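Local structure of SIR4-interacting protein SIF2 (1R5M) at residues H148-V153 and S166-N171; S154-K159 and G209-W214; K37-I42 and L384-Q389. The protein antagonizes telomeric silencing in yeast, may recruit SIR4 to non-telomeric sites and is a WD-repeat subunit of the Set3 corepressor complex. All blocks are in the same frame, centred on the assembly; numbering follows the deposited sequence.

Contact 1: H148-V153 and S166-N171; sequences HRAPIV and SMDVEN
Ser166 meets the His148 ring at its edge, with OG 2.7 Å from His148 NE2 in a hydrogen bond whose donor could be either group. The same hydroxyl is bonded to Trp176 NE1 on strand 173-177. Met167 starts its side chain away from 148-153, but its carbonyl O accepts from Val153 N at 2.9 Å.

Asp168 pairs with Ile152 as an antiparallel non-hydrogen-bonded pair. Its CG stands between the backbone N and the carbonyl carbon (chi1 60°), and Asp168 OD2 accepts from His148 ND1 at 2.8 Å. That nitrogen approaches from above the carboxylate plane, while the oxygen lies near the ring plane; the two groups are turned 77° apart. A water joins OD2 to Arg149 N, and Asp168 OD1 accepts from Val172 N, just beyond the turn Asp168-Asn171.

Val169 N returns a backbone bond to Pro151 O. The methyls of Val169 divide, Val169 CG2 pressing on Pro151 CD at 3.4 Å and Val169 CG1 on Val153 CG1 at 3.3 Å, both tighter than usual carbon contacts. Glu170 adds its CG, 3.7 Å from Ala150 CB.

His148, Ser166, Asp168 and Trp176 make up the hydrogen-bonded tetrad known from WD40 blades. Gripped at both nitrogens, the buried imidazole is fixed in rotation, and the carboxylate would probably polarise the ND1-H bond and make NE2 a better acceptor.

Contact 2: S154-K159 and G209-W214; sequences SVKWNK and GVDVEW
This is a contact between blades of the propeller, held by side chains: strand 152-157, the first of the WD 3 blade, runs beside the stretch leading into strand 213-216, the first of WD 4. The two run in the same direction, with Ser154 CA 5.7 Å from Asp211 CA.

Lys156 carries the polar half. Its chain bends at chi2 (-68°) and again at chi4, and the ammonium reaches three acceptors of 209-214. Val212 O, 2.7 Å from Lys156 NZ, is met nearly along the C=O axis. Asp211 OD1 forms a salt bridge with Lys156 NZ on the syn side, somewhat out of the carboxylate plane, and Glu213 OE1 forms another, met from above its plane at 3.1 Å. A leucine in place of Lys156 would probably leave the two carboxylates without their shared positive charge and Val212 O without its donor. Asp211 OD1 also accepts from Val212 N on the same face, while OD2 bonds Leu253 N; Glu213 OE2 bonds Phe255 N. These acids therefore tie the lysine to strand 250-256 of the following blade. Waters link Ser154 OG to Asp211 OD1 and Lys156 NZ to Asp211 OD2.

Farther along, Trp214 NE1 donates to Lys156 O at 2.9 Å, with the acceptor O in the indole plane and the donor well above the carbonyl plane. Asn158 CB sits over the centre of the six-membered ring of Trp214, 3.4 Å from its centroid in a CH-pi contact, while Asn158 OD1 is engaged by Thr162 N and His163 N.

The NE1 bond and the Asn158 CB contact hold the buried indole, and the ammonium is likely to keep both acids ionised.

Contact 3: K37-I42 and L384-Q389; sequences KILKEI and LYASYQ
Lys37 and Ala386 are parallel bridge partners, their CA atoms 4.2 Å apart, and the lysine side chain can be followed outward from there. Its CB lies 3.7 Å from Ala386 CB and touches Tyr385 O, which CG also approaches. Lys37 CD then passes over one face of the Tyr385 ring, 4.2 Å from its centroid, in a CH-pi contact. Lys37 CE lies 3.3 Å from Tyr385 OH, and the chain bends at chi4 (-58°), turning NZ away from the phenol. The Tyr385 hydroxyl is bonded to Pro424 O, and Lys344 makes a cation-pi contact with the ring.

Backbone bonds form the parallel ladder: Lys37 N to Tyr385 O, Ser387 N to Lys37 O, and Leu39 N to Ser387 O at 2.9 Å. Leu39 packs CD2 on Ala386 CB at 3.5 Å, while its carbonyl O meets the edge of the Tyr388 ring, 3.3 Å from CD1. A water joins Leu39 O to Gln389 N. Beyond it, Glu41 CB touches Tyr388 OH; Glu41 OE1 and that hydroxyl both bond Ser419 OG.

The ladder is a seam between blades. Along its other edge, strand 37-44 pairs antiparallel with 419-422, so that the N-terminal chain supplies the outer strand of the last blade, whereas 380-388 pairs antiparallel with 354-358, where Tyr385 and Ala386 form a classic beta bulge opposite Val356.

How the contacts relate
Contacts 1 and 2 adjoin, their centres 12 Å apart, and both use strand 152-157: contact 1 joins its start to the neighbouring strand of the same blade, contact 2 joins its later part to the next blade. Met167 connects them, its N probably bonded to Ser154 O and its CE packed on Asp211 N. Contact 3 lies about 34 Å from contact 1, centre to centre, across the propeller's centre, and the chain between its segments contains both others. Contact 2 is nearest the middle and relies on charge and an indole; contact 1 uses a buried polar network; contact 3, farthest out and more exposed, relies on backbone ladder bonds and tyrosine packing.

Contact 1: H148-V153 and S166-N171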
loop_
_atom_site.group_PDB
_atom_site.type_symbol
_atom_site.label_atom_id
_atom_site.label_comp_id
_atom_site.label_asym_id
_atom_site.label_seq_id
_atom_site.Cartn_x
_atom_site.Cartn_y
_atom_site.Cartn_z
ATOM N N HIS A 148 -11.417 -4.690 16.323
ATOM C CA HIS A 148 -10.375 -5.666 16.011
ATOM C C HIS A 148 -9.574 -5.970 17.271
ATOM O O HIS A 148 -9.428 -5.112 18.138
ATOM C CB HIS A 148 -9.403 -5.107 14.968
ATOM C CG HIS A 148 -9.984 -4.966 13.597
ATOM N ND1 HIS A 148 -10.104 -6.028 12.725
ATOM C CD2 HIS A 148 -10.448 -3.879 12.936
ATOM C CE1 HIS A 148 -10.614 -5.597 11.583
ATOM N NE2 HIS A 148 -10.831 -4.298 11.686
ATOM N N ARG A 149 -9.040 -7.185 17.356
ATOM C CA ARG A 149 -8.228 -7.584 18.498
ATOM C C ARG A 149 -6.896 -8.168 18.034
ATOM O O ARG A 149 -6.249 -8.926 18.756
ATOM C CB ARG A 149 -8.979 -8.597 19.368
ATOM C CG ARG A 149 -10.182 -8.001 20.089
ATOM C CD ARG A 149 -10.495 -8.779 21.357
ATOM N NE ARG A 149 -10.949 -10.141 21.085
ATOM C CZ ARG A 149 -12.189 -10.458 20.726
ATOM N NH1 ARG A 149 -13.106 -9.511 20.592
ATOM N NH2 ARG A 149 -12.514 -11.728 20.510
ATOM N N ALA A 150 -6.497 -7.803 16.820
ATOM C CA ALA A 150 -5.239 -8.257 16.235
ATOM C C ALA A 150 -4.667 -7.098 15.413
ATOM O O ALA A 150 -5.390 -6.164 15.065
ATOM C CB ALA A 150 -5.479 -9.480 15.347
ATOM N N PRO A 151 -3.363 -7.136 15.098
ATOM C CA PRO A 151 -2.736 -6.061 14.319
ATOM C C PRO A 151 -3.459 -5.723 13.018
ATOM O O PRO A 151 -3.826 -6.608 12.250
ATOM C CB PRO A 151 -1.327 -6.591 14.071
ATOM C CG PRO A 151 -1.064 -7.401 15.301
ATOM C CD PRO A 151 -2.363 -8.147 15.494
ATOM N N ILE A 152 -3.645 -4.430 12.779
ATOM C CA ILE A 152 -4.321 -3.959 11.575
ATOM C C ILE A 152 -3.359 -4.038 10.395
ATOM O O ILE A 152 -2.232 -3.545 10.475
ATOM C CB ILE A 152 -4.787 -2.502 11.753
ATOM C CG1 ILE A 152 -5.696 -2.399 12.980
ATOM C CG2 ILE A 152 -5.501 -2.025 10.497
ATOM C CD1 ILE A 152 -6.933 -3.276 12.908
ATOM N N VAL A 153 -3.802 -4.660 9.305
ATOM C CA VAL A 153 -2.954 -4.799 8.122
ATOM C C VAL A 153 -3.403 -3.950 6.941
ATOM O O VAL A 153 -2.577 -3.522 6.134
ATOM C CB VAL A 153 -2.866 -6.273 7.644
ATOM C CG1 VAL A 153 -2.323 -7.151 8.752
ATOM C CG2 VAL A 153 -4.225 -6.772 7.196
ATOM N N SER A 166 -11.652 -2.385 7.158
ATOM C CA SER A 166 -10.399 -2.623 7.861
ATOM C C SER A 166 -10.239 -4.122 8.043
ATOM O O SER A 166 -11.218 -4.841 8.232
ATOM C CB SER A 166 -10.388 -1.920 9.225
ATOM O OG SER A 166 -11.480 -2.330 10.030
ATOM N N MET A 167 -9.004 -4.595 7.958
ATOM C CA MET A 167 -8.742 -6.016 8.131
ATOM C C MET A 167 -7.497 -6.192 8.978
ATOM O O MET A 167 -6.540 -5.429 8.849
ATOM C CB MET A 167 -8.547 -6.706 6.776
ATOM C CG MET A 167 -8.415 -8.225 6.887
ATOM S SD MET A 167 -8.448 -9.056 5.289
ATOM C CE MET A 167 -6.880 -8.533 4.675
ATOM N N ASP A 168 -7.524 -7.182 9.866
ATOM C CA ASP A 168 -6.371 -7.451 10.713
ATOM C C ASP A 168 -5.657 -8.728 10.275
ATOM O O ASP A 168 -6.086 -9.398 9.331
ATOM C CB ASP A 168 -6.769 -7.524 12.204
ATOM C CG ASP A 168 -7.779 -8.621 12.512
ATOM O OD1 ASP A 168 -7.663 -9.738 11.963
ATOM O OD2 ASP A 168 -8.685 -8.365 13.338
ATOM N N VAL A 169 -4.561 -9.052 10.956
ATOM C CA VAL A 169 -3.766 -10.228 10.625
ATOM C C VAL A 169 -4.511 -11.553 10.719
ATOM O O VAL A 169 -4.141 -12.521 10.051
ATOM C CB VAL A 169 -2.499 -10.321 11.506
ATOM C CG1 VAL A 169 -1.592 -9.139 11.240
ATOM C CG2 VAL A 169 -2.881 -10.375 12.965
ATOM N N GLU A 170 -5.551 -11.607 11.546
ATOM C CA GLU A 170 -6.329 -12.833 11.694
ATOM C C GLU A 170 -7.449 -12.865 10.661
ATOM O O GLU A 170 -8.338 -13.713 10.708
ATOM C CB GLU A 170 -6.913 -12.922 13.106
ATOM C CG GLU A 170 -5.863 -13.015 14.203
ATOM C CD GLU A 170 -4.911 -14.178 13.998
ATOM O OE1 GLU A 170 -5.391 -15.295 13.715
ATOM O OE2 GLU A 170 -3.684 -13.979 14.128
ATOM N N ASN A 171 -7.383 -11.922 9.727
ATOM C CA ASN A 171 -8.356 -11.783 8.654
ATOM C C ASN A 171 -9.758 -11.383 9.076
ATOM O O ASN A 171 -10.713 -11.558 8.320
ATOM C CB ASN A 171 -8.400 -13.047 7.801
ATOM C CG ASN A 171 -7.197 -13.156 6.889
ATOM O OD1 ASN A 171 -6.949 -12.277 6.056
ATOM N ND2 ASN A 171 -6.440 -14.230 7.041
HETATM O O HOH W 1 -9.711 -9.415 15.649
#

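Contact 2: S154-K159 and G209-W214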
loop_
_atom_site.group_PDB
_atom_site.type_symbol
_atom_site.label_atom_id
_atom_site.label_comp_id
_atom_site.label_asym_id
_atom_site.label_seq_id
_atom_site.Cartn_x
_atom_site.Cartn_y
_atom_site.Cartn_z
ATOM N N SER A 154 -4.704 -3.701 6.833
ATOM C CA SER A 154 -5.212 -2.916 5.719
ATOM C C SER A 154 -6.434 -2.090 6.100
ATOM O O SER A 154 -7.278 -2.531 6.881
ATOM C CB SER A 154 -5.562 -3.847 4.550
ATOM O OG SER A 154 -5.973 -3.114 3.405
ATOM N N VAL A 155 -6.502 -0.881 5.553
ATOM C CA VAL A 155 -7.626 0.030 5.768
ATOM C C VAL A 155 -7.847 0.755 4.448
ATOM O O VAL A 155 -6.929 1.389 3.925
ATOM C CB VAL A 155 -7.334 1.083 6.857
ATOM C CG1 VAL A 155 -8.486 2.088 6.927
ATOM C CG2 VAL A 155 -7.156 0.404 8.203
ATOM N N LYS A 156 -9.056 0.647 3.904
ATOM C CA LYS A 156 -9.380 1.295 2.635
ATOM C C LYS A 156 -10.634 2.157 2.774
ATOM O O LYS A 156 -11.645 1.715 3.320
ATOM C CB LYS A 156 -9.604 0.246 1.535
ATOM C CG LYS A 156 -8.382 -0.614 1.187
ATOM C CD LYS A 156 -7.294 0.206 0.513
ATOM C CE LYS A 156 -6.106 -0.659 0.066
ATOM N NZ LYS A 156 -6.414 -1.594 -1.059
ATOM N N TRP A 157 -10.547 3.387 2.275
ATOM C CA TRP A 157 -11.661 4.333 2.307
ATOM C C TRP A 157 -12.475 4.229 1.028
ATOM O O TRP A 157 -11.919 3.994 -0.046
ATOM C CB TRP A 157 -11.154 5.773 2.370
ATOM C CG TRP A 157 -10.568 6.216 3.655
ATOM C CD1 TRP A 157 -9.309 5.972 4.118
ATOM C CD2 TRP A 157 -11.194 7.068 4.614
ATOM N NE1 TRP A 157 -9.107 6.633 5.309
ATOM C CE2 TRP A 157 -10.251 7.313 5.636
ATOM C CE3 TRP A 157 -12.465 7.653 4.708
ATOM C CZ2 TRP A 157 -10.535 8.122 6.740
ATOM C CZ3 TRP A 157 -12.749 8.458 5.806
ATOM C CH2 TRP A 157 -11.787 8.684 6.807
ATOM N N ASN A 158 -13.785 4.428 1.126
ATOM C CA ASN A 158 -14.605 4.389 -0.076
ATOM C C ASN A 158 -14.553 5.773 -0.723
ATOM O O ASN A 158 -13.993 6.712 -0.151
ATOM C CB ASN A 158 -16.043 3.953 0.253
ATOM C CG ASN A 158 -16.886 5.062 0.840
ATOM O OD1 ASN A 158 -16.394 5.926 1.562
ATOM N ND2 ASN A 158 -18.182 5.026 0.546
ATOM N N LYS A 159 -15.130 5.881 -1.915
ATOM C CA LYS A 159 -15.130 7.110 -2.702
ATOM C C LYS A 159 -15.480 8.423 -1.996
ATOM O O LYS A 159 -14.703 9.377 -2.040
ATOM C CB LYS A 159 -16.052 6.929 -3.913
ATOM C CG LYS A 159 -16.017 8.074 -4.915
ATOM C CD LYS A 159 -14.659 8.175 -5.589
ATOM C CE LYS A 159 -14.612 9.325 -6.585
ATOM N NZ LYS A 159 -13.269 9.447 -7.218
ATOM N N GLY A 209 -4.837 -13.580 3.273
ATOM C CA GLY A 209 -4.328 -12.469 2.493
ATOM C C GLY A 209 -4.152 -11.242 3.366
ATOM O O GLY A 209 -4.508 -11.259 4.547
ATOM N N VAL A 210 -3.630 -10.166 2.785
ATOM C CA VAL A 210 -3.368 -8.951 3.544
ATOM C C VAL A 210 -3.859 -7.658 2.897
ATOM O O VAL A 210 -3.326 -6.584 3.174
ATOM C CB VAL A 210 -1.858 -8.812 3.816
ATOM C CG1 VAL A 210 -1.380 -9.957 4.705
ATOM C CG2 VAL A 210 -1.088 -8.823 2.498
ATOM N N ASP A 211 -4.861 -7.752 2.033
ATOM C CA ASP A 211 -5.387 -6.552 1.388
ATOM C C ASP A 211 -6.891 -6.689 1.170
ATOM O O ASP A 211 -7.429 -7.796 1.163
ATOM C CB ASP A 211 -4.686 -6.331 0.037
ATOM C CG ASP A 211 -4.606 -4.861 -0.360
ATOM O OD1 ASP A 211 -5.101 -4.001 0.402
ATOM O OD2 ASP A 211 -4.033 -4.566 -1.435
ATOM N N VAL A 212 -7.557 -5.545 1.025
ATOM C CA VAL A 212 -8.993 -5.468 0.751
ATOM C C VAL A 212 -9.128 -4.297 -0.223
ATOM O O VAL A 212 -8.178 -3.539 -0.407
ATOM C CB VAL A 212 -9.824 -5.175 2.024
ATOM C CG1 VAL A 212 -9.666 -6.312 3.030
ATOM C CG2 VAL A 212 -9.399 -3.852 2.633
ATOM N N GLU A 213 -10.291 -4.127 -0.843
ATOM C CA GLU A 213 -10.430 -3.039 -1.807
ATOM C C GLU A 213 -11.876 -2.711 -2.153
ATOM O O GLU A 213 -12.726 -3.597 -2.197
ATOM C CB GLU A 213 -9.667 -3.405 -3.095
ATOM C CG GLU A 213 -9.772 -2.386 -4.227
ATOM C CD GLU A 213 -8.967 -1.122 -3.967
ATOM O OE1 GLU A 213 -8.839 -0.732 -2.786
ATOM O OE2 GLU A 213 -8.473 -0.510 -4.937
ATOM N N TRP A 214 -12.151 -1.432 -2.389
ATOM C CA TRP A 214 -13.490 -1.002 -2.782
ATOM C C TRP A 214 -13.555 -1.101 -4.301
ATOM O O TRP A 214 -12.603 -0.726 -4.986
ATOM C CB TRP A 214 -13.753 0.453 -2.373
ATOM C CG TRP A 214 -13.970 0.647 -0.910
ATOM C CD1 TRP A 214 -13.020 0.899 0.035
ATOM C CD2 TRP A 214 -15.220 0.571 -0.217
ATOM N NE1 TRP A 214 -13.602 0.982 1.280
ATOM C CE2 TRP A 214 -14.953 0.785 1.152
ATOM C CE3 TRP A 214 -16.544 0.343 -0.621
ATOM C CZ2 TRP A 214 -15.963 0.776 2.125
ATOM C CZ3 TRP A 214 -17.550 0.335 0.347
ATOM C CH2 TRP A 214 -17.251 0.550 1.704
HETATM O O HOH W 2 -3.575 -2.412 2.084
HETATM O O HOH W 3 -3.464 -2.036 -1.877
#

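Contact 3: K37-I42 and L384-Q389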
loop_
_atom_site.group_PDB
_atom_site.type_symbol
_atom_site.label_atom_id
_atom_site.label_comp_id
_atom_site.label_asym_id
_atom_site.label_seq_id
_atom_site.Cartn_x
_atom_site.Cartn_y
_atom_site.Cartn_z
ATOM N N LYS A 37 20.659 8.281 -11.425
ATOM C CA LYS A 37 20.775 9.308 -10.400
ATOM C C LYS A 37 21.008 8.684 -9.031
ATOM O O LYS A 37 20.471 7.622 -8.726
ATOM C CB LYS A 37 19.503 10.158 -10.363
ATOM C CG LYS A 37 19.211 10.879 -11.669
ATOM C CD LYS A 37 17.902 11.644 -11.590
ATOM C CE LYS A 37 17.541 12.254 -12.936
ATOM N NZ LYS A 37 18.602 13.172 -13.429
ATOM N N ILE A 38 21.830 9.338 -8.219
ATOM C CA ILE A 38 22.103 8.853 -6.872
ATOM C C ILE A 38 21.337 9.796 -5.949
ATOM O O ILE A 38 21.677 10.976 -5.803
ATOM C CB ILE A 38 23.613 8.876 -6.562
ATOM C CG1 ILE A 38 24.365 8.082 -7.638
ATOM C CG2 ILE A 38 23.869 8.256 -5.192
ATOM C CD1 ILE A 38 25.877 8.062 -7.464
ATOM N N LEU A 39 20.283 9.262 -5.345
ATOM C CA LEU A 39 19.401 10.031 -4.477
ATOM C C LEU A 39 20.014 10.462 -3.156
ATOM O O LEU A 39 20.803 9.731 -2.550
ATOM C CB LEU A 39 18.128 9.224 -4.220
ATOM C CG LEU A 39 17.396 8.752 -5.483
ATOM C CD1 LEU A 39 16.239 7.854 -5.071
ATOM C CD2 LEU A 39 16.893 9.949 -6.298
ATOM N N LYS A 40 19.630 11.652 -2.709
ATOM C CA LYS A 40 20.132 12.196 -1.456
ATOM C C LYS A 40 19.028 12.319 -0.417
ATOM O O LYS A 40 17.863 12.539 -0.752
ATOM C CB LYS A 40 20.729 13.587 -1.679
ATOM C CG LYS A 40 19.682 14.655 -1.976
ATOM C CD LYS A 40 20.315 16.010 -2.237
ATOM C CE LYS A 40 19.246 17.058 -2.492
ATOM N NZ LYS A 40 19.819 18.326 -3.018
ATOM N N GLU A 41 19.403 12.177 0.847
ATOM C CA GLU A 41 18.443 12.340 1.927
ATOM C C GLU A 41 18.284 13.842 2.154
ATOM O O GLU A 41 19.268 14.586 2.116
ATOM C CB GLU A 41 18.962 11.686 3.208
ATOM C CG GLU A 41 18.209 12.120 4.458
ATOM C CD GLU A 41 18.724 11.456 5.716
ATOM O OE1 GLU A 41 18.400 10.271 5.940
ATOM O OE2 GLU A 41 19.461 12.119 6.479
ATOM N N ILE A 42 17.054 14.300 2.365
ATOM C CA ILE A 42 16.837 15.718 2.627
ATOM C C ILE A 42 16.336 15.941 4.049
ATOM O O ILE A 42 16.491 17.029 4.601
ATOM C CB ILE A 42 15.850 16.367 1.622
ATOM C CG1 ILE A 42 14.540 15.581 1.565
ATOM C CG2 ILE A 42 16.498 16.454 0.251
ATOM C CD1 ILE A 42 13.453 16.278 0.761
ATOM N N LEU A 384 16.461 2.072 -15.199
ATOM C CA LEU A 384 16.719 2.430 -13.810
ATOM C C LEU A 384 16.934 3.940 -13.785
ATOM O O LEU A 384 17.885 4.455 -14.373
ATOM C CB LEU A 384 17.964 1.715 -13.283
ATOM C CG LEU A 384 18.358 2.061 -11.845
ATOM C CD1 LEU A 384 17.207 1.736 -10.892
ATOM C CD2 LEU A 384 19.607 1.277 -11.459
ATOM N N TYR A 385 16.041 4.647 -13.105
ATOM C CA TYR A 385 16.110 6.100 -13.030
ATOM C C TYR A 385 17.036 6.611 -11.935
ATOM O O TYR A 385 17.822 7.540 -12.153
ATOM C CB TYR A 385 14.701 6.655 -12.805
ATOM C CG TYR A 385 14.597 8.162 -12.801
ATOM C CD1 TYR A 385 14.798 8.897 -13.968
ATOM C CD2 TYR A 385 14.283 8.855 -11.631
ATOM C CE1 TYR A 385 14.684 10.283 -13.971
ATOM C CE2 TYR A 385 14.169 10.241 -11.625
ATOM C CZ TYR A 385 14.369 10.947 -12.798
ATOM O OH TYR A 385 14.249 12.317 -12.799
ATOM N N ALA A 386 16.939 6.006 -10.756
ATOM C CA ALA A 386 17.745 6.436 -9.624
ATOM C C ALA A 386 17.830 5.363 -8.551
ATOM O O ALA A 386 17.031 4.428 -8.528
ATOM C CB ALA A 386 17.146 7.707 -9.036
ATOM N N SER A 387 18.809 5.507 -7.662
ATOM C CA SER A 387 19.002 4.565 -6.566
ATOM C C SER A 387 19.392 5.297 -5.286
ATOM O O SER A 387 20.018 6.359 -5.331
ATOM C CB SER A 387 20.102 3.554 -6.909
ATOM O OG SER A 387 19.773 2.774 -8.042
ATOM N N TYR A 388 19.005 4.720 -4.150
ATOM C CA TYR A 388 19.322 5.262 -2.831
ATOM C C TYR A 388 19.909 4.109 -2.023
ATOM O O TYR A 388 19.298 3.044 -1.919
ATOM C CB TYR A 388 18.060 5.785 -2.141
ATOM C CG TYR A 388 18.315 6.416 -0.789
ATOM C CD1 TYR A 388 19.093 7.567 -0.670
ATOM C CD2 TYR A 388 17.765 5.871 0.373
ATOM C CE1 TYR A 388 19.315 8.167 0.573
ATOM C CE2 TYR A 388 17.982 6.459 1.618
ATOM C CZ TYR A 388 18.756 7.607 1.711
ATOM O OH TYR A 388 18.959 8.201 2.938
ATOM N N GLN A 389 21.097 4.318 -1.463
ATOM C CA GLN A 389 21.771 3.286 -0.684
ATOM C C GLN A 389 23.032 3.887 -0.068
ATOM O O GLN A 389 23.470 4.963 -0.458
ATOM C CB GLN A 389 22.149 2.115 -1.608
ATOM C CG GLN A 389 23.037 1.030 -0.999
ATOM C CD GLN A 389 22.326 0.184 0.040
ATOM O OE1 GLN A 389 22.111 -1.018 -0.158
ATOM N NE2 GLN A 389 21.959 0.801 1.149
HETATM O O HOH W 4 22.149 7.256 -2.158
#